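Local coordinates for protein putative polysaccharide binding proteins (DUF1812) (Bacteroides thetaiotaomicron VPI-5482, PDB 3GF8) that is a putative fimbrial assembly protein of the FimB/Mfa2 family, probably an outer-membrane lipoprotein, whose biochemical role is not established, at residues Val131-Asp134 with His138-Glu141. Sequence-based numbering, arbitrary orientation.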
loop_
_atom_site.group_PDB
_atom_site.type_symbol
_atom_site.label_atom_id
_atom_site.label_comp_id
_atom_site.label_asym_id
_atom_site.label_seq_id
_atom_site.Cartn_x
_atom_site.Cartn_y
_atom_site.Cartn_z
ATOM N N VAL A 131 -20.937 -6.661 -13.745
ATOM C CA VAL A 131 -20.722 -7.498 -14.926
ATOM C C VAL A 131 -22.074 -8.049 -15.385
ATOM O O VAL A 131 -22.822 -8.637 -14.596
ATOM C CB VAL A 131 -19.759 -8.648 -14.624
ATOM C CG1 VAL A 131 -19.649 -9.575 -15.823
ATOM C CG2 VAL A 131 -18.405 -8.081 -14.248
ATOM N N ASN A 132 -22.403 -7.819 -16.653
ATOM C CA ASN A 132 -23.638 -8.340 -17.226
ATOM C C ASN A 132 -23.206 -9.237 -18.355
ATOM O O ASN A 132 -22.644 -8.753 -19.315
ATOM C CB ASN A 132 -24.519 -7.196 -17.727
ATOM C CG ASN A 132 -25.836 -7.680 -18.350
ATOM O OD1 ASN A 132 -26.028 -8.873 -18.622
ATOM N ND2 ASN A 132 -26.749 -6.737 -18.580
ATOM N N PHE A 133 -23.437 -10.541 -18.209
ATOM C CA PHE A 133 -23.012 -11.543 -19.178
ATOM C C PHE A 133 -24.257 -12.288 -19.665
ATOM O O PHE A 133 -24.907 -12.993 -18.887
ATOM C CB PHE A 133 -22.046 -12.517 -18.496
ATOM C CG PHE A 133 -21.523 -13.628 -19.383
ATOM C CD1 PHE A 133 -20.754 -13.342 -20.509
ATOM C CD2 PHE A 133 -21.738 -14.966 -19.044
ATOM C CE1 PHE A 133 -20.245 -14.355 -21.320
ATOM C CE2 PHE A 133 -21.230 -15.986 -19.848
ATOM C CZ PHE A 133 -20.472 -15.670 -20.994
ATOM N N ASP A 134 -24.584 -12.154 -20.947
ATOM C CA ASP A 134 -25.761 -12.855 -21.480
ATOM C C ASP A 134 -25.451 -14.117 -22.284
ATOM O O ASP A 134 -26.360 -14.754 -22.803
ATOM C CB ASP A 134 -26.649 -11.902 -22.278
ATOM C CG ASP A 134 -26.016 -11.412 -23.560
ATOM O OD1 ASP A 134 -25.089 -12.049 -24.116
ATOM O OD2 ASP A 134 -26.501 -10.368 -24.022
ATOM N N HIS A 138 -18.431 -13.505 -26.724
ATOM C CA HIS A 138 -17.218 -13.539 -25.956
ATOM C C HIS A 138 -17.020 -12.136 -25.441
ATOM O O HIS A 138 -17.166 -11.133 -26.167
ATOM C CB HIS A 138 -16.026 -13.970 -26.791
ATOM C CG HIS A 138 -16.083 -15.403 -27.215
ATOM N ND1 HIS A 138 -16.261 -16.433 -26.323
ATOM C CD2 HIS A 138 -15.974 -15.978 -28.433
ATOM C CE1 HIS A 138 -16.264 -17.584 -26.971
ATOM N NE2 HIS A 138 -16.097 -17.335 -28.255
ATOM N N GLN A 139 -16.694 -12.092 -24.173
ATOM C CA GLN A 139 -16.667 -10.870 -23.396
ATOM C C GLN A 139 -15.440 -10.893 -22.475
ATOM O O GLN A 139 -15.135 -11.931 -21.863
ATOM C CB GLN A 139 -17.950 -10.854 -22.573
ATOM C CG GLN A 139 -18.220 -9.639 -21.790
ATOM C CD GLN A 139 -19.651 -9.610 -21.295
ATOM O OE1 GLN A 139 -20.579 -9.968 -22.029
ATOM N NE2 GLN A 139 -19.845 -9.164 -20.054
ATOM N N THR A 140 -14.775 -9.748 -22.345
ATOM C CA THR A 140 -13.663 -9.582 -21.406
ATOM C C THR A 140 -13.908 -8.395 -20.467
ATOM O O THR A 140 -14.006 -7.263 -20.922
ATOM C CB THR A 140 -12.356 -9.362 -22.161
ATOM O OG1 THR A 140 -12.080 -10.510 -22.969
ATOM C CG2 THR A 140 -11.165 -9.112 -21.210
ATOM N N GLU A 141 -13.941 -8.633 -19.156
ATOM C CA GLU A 141 -14.043 -7.543 -18.191
ATOM C C GLU A 141 -12.628 -7.125 -17.745
ATOM O O GLU A 141 -11.669 -7.897 -17.852
ATOM C CB GLU A 141 -14.866 -7.969 -16.983
ATOM C CG GLU A 141 -16.233 -8.558 -17.326
ATOM C CD GLU A 141 -17.214 -7.525 -17.854
ATOM O OE1 GLU A 141 -17.092 -6.322 -17.502
ATOM O OE2 GLU A 141 -18.108 -7.935 -18.617
HETATM O O HOH W 1 -20.374 -6.212 -18.369
HETATM O O HOH W 2 -22.996 -10.423 -22.675
#
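Gln139 reaches across to the backbone of Asn132 where strands 131-133 and 139-141 have splayed apart at the end of their antiparallel hairpin, the CA atoms of Phe133 and Gln139 standing 7.6 Å from each other. Strands 75-83 and 16-21 bond to the outer backbone edges. From CB the Gln139 chain runs out extended, CG anti to the backbone N (chi1 -174°), which carries the amide toward the facing strand. Its CD then lies at the edge of the Phe133 ring, in the ring plane, 4.0 Å from CD1, the amide turned 74° against the ring. NE2 spends its hydrogens on two acceptors close to the amide plane: Asn132 O at 2.9 Å, approached from above the carbonyl plane, and Glu141 OE2 at 2.6 Å. The bent Glu141 side chain lies against the methyls of Val131, OE2 3.6 Å from CG1, and a water joins OE2 to the backbone N of Asn132. Cutting Gln139 back to an alanine would probably leave Asn132 O and Glu141 OE2 without the donor they share and open a gap beside Phe133. Side-chain amide, carboxylate and water thus stand in here for direct backbone hydrogen bonds.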